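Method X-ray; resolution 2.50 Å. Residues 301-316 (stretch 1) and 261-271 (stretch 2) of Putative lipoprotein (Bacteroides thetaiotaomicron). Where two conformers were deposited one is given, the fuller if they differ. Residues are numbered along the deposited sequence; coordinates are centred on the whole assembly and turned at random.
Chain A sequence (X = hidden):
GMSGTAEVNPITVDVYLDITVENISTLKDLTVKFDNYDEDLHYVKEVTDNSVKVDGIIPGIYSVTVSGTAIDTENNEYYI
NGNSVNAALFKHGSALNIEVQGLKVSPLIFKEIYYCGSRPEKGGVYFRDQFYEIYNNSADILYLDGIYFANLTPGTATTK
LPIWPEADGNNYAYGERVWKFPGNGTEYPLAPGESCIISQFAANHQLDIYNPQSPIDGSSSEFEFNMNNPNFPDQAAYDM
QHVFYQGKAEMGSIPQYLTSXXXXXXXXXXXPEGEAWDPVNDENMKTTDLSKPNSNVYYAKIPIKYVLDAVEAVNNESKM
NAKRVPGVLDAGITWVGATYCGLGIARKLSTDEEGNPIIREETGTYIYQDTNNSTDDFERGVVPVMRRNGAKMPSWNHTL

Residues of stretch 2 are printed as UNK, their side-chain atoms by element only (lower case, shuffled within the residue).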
# COMPACT_ATOMS: atom_id res chain seq x y z
N LYS A 301 1.39 7.88 19.65
CA LYS A 301 0.09 7.22 19.60
C LYS A 301 -0.49 7.42 18.22
O LYS A 301 -0.89 8.53 17.87
CB LYS A 301 -0.86 7.72 20.71
CG LYS A 301 -0.49 7.21 22.08
CD LYS A 301 -1.51 7.70 23.09
CE LYS A 301 -0.91 7.84 24.47
NZ LYS A 301 -1.88 8.36 25.46
N ILE A 302 -0.45 6.36 17.41
CA ILE A 302 -0.96 6.39 16.05
C ILE A 302 -2.41 5.87 16.04
O ILE A 302 -2.61 4.68 16.28
CB ILE A 302 -0.03 5.57 15.10
CG1 ILE A 302 1.39 6.22 15.03
CG2 ILE A 302 -0.65 5.38 13.70
CD1 ILE A 302 2.48 5.27 14.65
N PRO A 303 -3.43 6.73 15.76
CA PRO A 303 -4.81 6.23 15.70
C PRO A 303 -4.97 5.18 14.60
O PRO A 303 -4.66 5.41 13.42
CB PRO A 303 -5.62 7.51 15.40
CG PRO A 303 -4.76 8.62 15.96
CD PRO A 303 -3.39 8.18 15.50
N ILE A 304 -5.43 3.99 15.01
CA ILE A 304 -5.71 2.84 14.16
C ILE A 304 -6.66 3.24 12.98
O ILE A 304 -6.51 2.76 11.86
CB ILE A 304 -6.31 1.70 15.05
CG1 ILE A 304 -5.18 0.90 15.73
CG2 ILE A 304 -7.29 0.79 14.31
CD1 ILE A 304 -5.63 0.09 16.99
N LYS A 305 -7.58 4.18 13.24
CA LYS A 305 -8.55 4.67 12.26
C LYS A 305 -7.88 5.48 11.12
O LYS A 305 -8.53 5.72 10.09
CB LYS A 305 -9.67 5.49 12.95
CG LYS A 305 -9.21 6.76 13.68
CD LYS A 305 -10.37 7.72 13.95
CE LYS A 305 -10.00 8.86 14.86
NZ LYS A 305 -11.10 9.85 15.04
N TYR A 306 -6.62 5.92 11.31
CA TYR A 306 -5.89 6.71 10.30
C TYR A 306 -5.05 5.84 9.36
O TYR A 306 -4.61 6.31 8.32
CB TYR A 306 -4.93 7.69 10.99
CG TYR A 306 -5.50 8.91 11.70
CD1 TYR A 306 -6.85 9.22 11.64
CD2 TYR A 306 -4.67 9.76 12.43
CE1 TYR A 306 -7.37 10.32 12.32
CE2 TYR A 306 -5.17 10.89 13.08
CZ TYR A 306 -6.52 11.16 13.02
OH TYR A 306 -6.98 12.27 13.67
N VAL A 307 -4.81 4.58 9.75
CA VAL A 307 -3.93 3.67 9.05
C VAL A 307 -4.52 3.22 7.67
O VAL A 307 -5.62 2.69 7.58
CB VAL A 307 -3.51 2.47 9.95
CG1 VAL A 307 -2.54 1.55 9.22
CG2 VAL A 307 -2.86 2.98 11.23
N LEU A 308 -3.72 3.44 6.61
CA LEU A 308 -3.97 3.09 5.21
C LEU A 308 -3.48 1.66 4.92
O LEU A 308 -4.18 0.90 4.23
CB LEU A 308 -3.26 4.11 4.30
CG LEU A 308 -3.86 5.51 4.23
CD1 LEU A 308 -3.00 6.44 3.45
CD2 LEU A 308 -5.24 5.49 3.61
N ASP A 309 -2.28 1.27 5.48
CA ASP A 309 -1.74 -0.09 5.38
C ASP A 309 -0.76 -0.37 6.52
O ASP A 309 -0.03 0.53 6.94
CB ASP A 309 -1.09 -0.39 4.00
CG ASP A 309 -0.86 -1.88 3.65
OD1 ASP A 309 -1.60 -2.74 4.17
OD2 ASP A 309 -0.01 -2.17 2.80
N ALA A 310 -0.73 -1.63 6.99
CA ALA A 310 0.16 -2.14 8.03
C ALA A 310 0.70 -3.50 7.66
O ALA A 310 -0.03 -4.33 7.13
CB ALA A 310 -0.59 -2.22 9.35
N VAL A 311 2.01 -3.72 7.88
CA VAL A 311 2.69 -5.00 7.60
C VAL A 311 3.50 -5.42 8.83
O VAL A 311 4.45 -4.73 9.23
CB VAL A 311 3.59 -4.95 6.32
CG1 VAL A 311 4.24 -6.31 6.03
CG2 VAL A 311 2.80 -4.47 5.12
N GLU A 312 3.16 -6.59 9.38
CA GLU A 312 3.87 -7.16 10.54
C GLU A 312 4.94 -8.13 10.08
O GLU A 312 4.63 -9.29 9.83
CB GLU A 312 2.89 -7.86 11.50
CG GLU A 312 3.53 -8.46 12.75
CD GLU A 312 3.26 -7.69 14.02
OE1 GLU A 312 2.06 -7.52 14.35
OE2 GLU A 312 4.23 -7.28 14.71
N ALA A 313 6.21 -7.69 10.02
CA ALA A 313 7.28 -8.64 9.71
C ALA A 313 7.94 -9.04 11.02
O ALA A 313 7.95 -8.25 11.99
CB ALA A 313 8.28 -8.09 8.71
N VAL A 314 8.36 -10.32 11.09
CA VAL A 314 8.96 -10.96 12.26
C VAL A 314 10.13 -11.86 11.81
O VAL A 314 10.34 -12.06 10.61
CB VAL A 314 7.93 -11.77 13.09
CG1 VAL A 314 6.87 -10.87 13.75
CG2 VAL A 314 7.29 -12.89 12.28
N ASN A 315 10.90 -12.37 12.81
CA ASN A 315 12.09 -13.22 12.67
C ASN A 315 11.85 -14.44 11.81
O ASN A 315 12.62 -14.71 10.90
CB ASN A 315 12.58 -13.69 14.06
CG ASN A 315 12.90 -12.63 15.08
OD1 ASN A 315 12.14 -11.69 15.33
ND2 ASN A 315 14.00 -12.82 15.76
N ASN A 316 10.79 -15.21 12.13
CA ASN A 316 10.41 -16.46 11.46
C ASN A 316 8.98 -16.81 11.82
O ASN A 316 8.30 -16.01 12.46
CB ASN A 316 11.36 -17.60 11.83
CG ASN A 316 11.74 -17.63 13.28
OD1 ASN A 316 10.90 -17.73 14.16
ND2 ASN A 316 13.02 -17.47 13.54
N UNK A 261 16.41 -5.77 11.22
CA UNK A 261 16.85 -6.71 10.17
C UNK A 261 16.14 -8.09 10.43
O UNK A 261 16.14 -8.96 9.56
c UNK A 261 19.03 -5.46 9.66
c UNK A 261 19.07 -7.39 11.28
c UNK A 261 18.40 -6.81 10.03
N UNK A 262 15.48 -8.24 11.61
CA UNK A 262 14.66 -9.41 11.94
C UNK A 262 13.21 -9.24 11.52
O UNK A 262 12.41 -10.10 11.80
c UNK A 262 18.38 -10.95 15.19
c UNK A 262 17.63 -11.82 14.42
c UNK A 262 15.97 -10.09 14.03
c UNK A 262 16.73 -9.23 14.80
c UNK A 262 14.67 -9.65 13.44
c UNK A 262 16.42 -11.40 13.86
c UNK A 262 17.94 -9.65 15.38
N UNK A 263 12.85 -8.11 10.92
CA UNK A 263 11.48 -7.80 10.57
C UNK A 263 10.94 -6.74 11.50
O UNK A 263 10.99 -6.87 12.73
N UNK A 264 10.47 -5.66 10.89
CA UNK A 264 9.85 -4.54 11.60
C UNK A 264 8.36 -4.53 11.35
O UNK A 264 7.87 -5.28 10.51
N UNK A 265 7.63 -3.70 12.13
CA UNK A 265 6.19 -3.48 12.00
C UNK A 265 6.03 -2.10 11.34
O UNK A 265 6.47 -1.09 11.91
c UNK A 265 5.50 -3.58 13.35
N UNK A 266 5.54 -2.07 10.09
CA UNK A 266 5.45 -0.86 9.24
C UNK A 266 4.03 -0.39 9.07
O UNK A 266 3.15 -1.21 8.83
c UNK A 266 9.67 -2.22 8.52
c UNK A 266 8.51 -4.09 7.56
c UNK A 266 9.66 -3.54 8.10
c UNK A 266 7.33 -3.33 7.50
c UNK A 266 6.05 -1.16 7.83
c UNK A 266 8.51 -1.45 8.40
c UNK A 266 7.32 -1.99 7.89
o UNK A 266 10.82 -4.28 8.22
N UNK A 267 3.81 0.92 9.14
CA UNK A 267 2.49 1.53 8.89
C UNK A 267 2.64 2.79 8.04
O UNK A 267 3.59 3.56 8.20
c UNK A 267 1.17 0.59 10.89
c UNK A 267 1.63 1.85 10.16
c UNK A 267 2.34 2.82 11.12
N UNK A 268 1.63 3.03 7.19
CA UNK A 268 1.44 4.29 6.46
C UNK A 268 0.07 4.78 6.88
O UNK A 268 -0.87 3.97 6.95
c UNK A 268 1.68 4.29 4.94
c UNK A 268 0.72 3.34 2.74
c UNK A 268 0.92 3.14 4.20
c UNK A 268 3.22 4.34 4.64
N UNK A 269 -0.04 6.06 7.24
CA UNK A 269 -1.31 6.60 7.73
C UNK A 269 -1.52 8.06 7.34
O UNK A 269 -0.56 8.84 7.17
c UNK A 269 1.76 7.14 11.23
c UNK A 269 0.21 8.93 11.61
c UNK A 269 -1.42 6.41 9.25
c UNK A 269 -0.40 7.11 10.12
c UNK A 269 0.84 6.52 10.37
c UNK A 269 1.43 8.32 11.86
c UNK A 269 -0.71 8.32 10.77
N UNK A 270 -2.81 8.40 7.17
CA UNK A 270 -3.26 9.73 6.77
C UNK A 270 -4.06 10.39 7.89
O UNK A 270 -4.95 9.78 8.47
c UNK A 270 -4.20 10.94 4.69
n UNK A 270 -6.51 13.41 3.83
c UNK A 270 -4.11 9.64 5.47
n UNK A 270 -5.56 14.12 1.87
c UNK A 270 -5.74 13.17 2.78
n UNK A 270 -5.14 11.99 2.65
c UNK A 270 -5.26 10.88 3.60
N UNK A 271 -3.74 11.64 8.19
CA UNK A 271 -4.45 12.42 9.21
C UNK A 271 -5.46 13.27 8.43
O UNK A 271 -5.05 13.99 7.52
c UNK A 271 -3.52 13.26 10.15
c UNK A 271 -4.33 14.13 11.11
c UNK A 271 -2.58 12.36 10.93
O HOH W 1 11.31 -9.04 14.66

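Position 261 carries three side-chain carbons, one bearing the other two, and lies out of reach of stretch 1: Val-261, a branched residue with no part in the contact. Position 262 has one carbon leading to a six-carbon ring, exposed and set sideways; a ring carbon lies 3.4 Å from ND2 of Asn-315. This is Phe-262, whose CD1 is that atom.

Position 263 has no side-chain atoms. Its phi of 107° would jam a CB against the preceding carbonyl, and an ideal CB would fall 2.6 Å from N of Val-314. Only Gly-263 fits. Position 264 is equally bare, and its O accepts a hydrogen bond from N of Ala-313 at 3.0 Å. It is Gly-264, where a CB would crowd the ring at position 266.

Position 265 has a single carbon, 4.1 Å from OE2 of Glu-312: Ala-265, compact enough for this buried place. Position 266 has one carbon, then a six-carbon ring bearing an oxygen; ring carbons lie 4.2 Å from CB of Val-311 and from CB of Ala-313. This is Tyr-266, whose OH accepts a 3.0 Å hydrogen bond from N of Gly-264, giving the buried ring a polar anchor.

Position 267 has one carbon carrying two, one of them 3.7 Å from CB of Ala-310: Val-267, a beta-branched shape at home in a strand. Position 268 has four carbons, forked at the first with one arm two carbons long; that arm's inner carbon lies 4.1 Å from CB of Asp-309. This is Ile-268, filling space on the face shared with Val-311.

Position 269 has one carbon and a six-carbon ring; CG2 of Ile-302 sits over its face, 3.8 Å from the ring centroid. It is Phe-269, its flat apolar surface suited to this CH-pi contact. Position 270 has three carbons, a nitrogen, then a carbon with two more nitrogens; its CB touches CD1 of Leu-308 at 3.9 Å. This is Arg-270, whose exposed end leads away. Position 271 has three carbons, one carrying two; an end carbon lies 3.7 Å from CD2 of Tyr-306, and CA sits over that ring's face: Val-271.

The contact is an antiparallel strand pair. N of Tyr-266 donates to O of Val-311 at 3.0 Å, N of Val-311 to O of Tyr-266 at 2.9 Å, and N of Ile-268 to O of Asp-309 at 3.0 Å. A bulge between Val-307 and Asp-309 shifts the register: O of Ile-268 accepts from N of Leu-308 at 2.9 Å and weakly from N of Asp-309 at 3.4 Å.

Stretch 2 (261-271) VFGGAYVIFRV
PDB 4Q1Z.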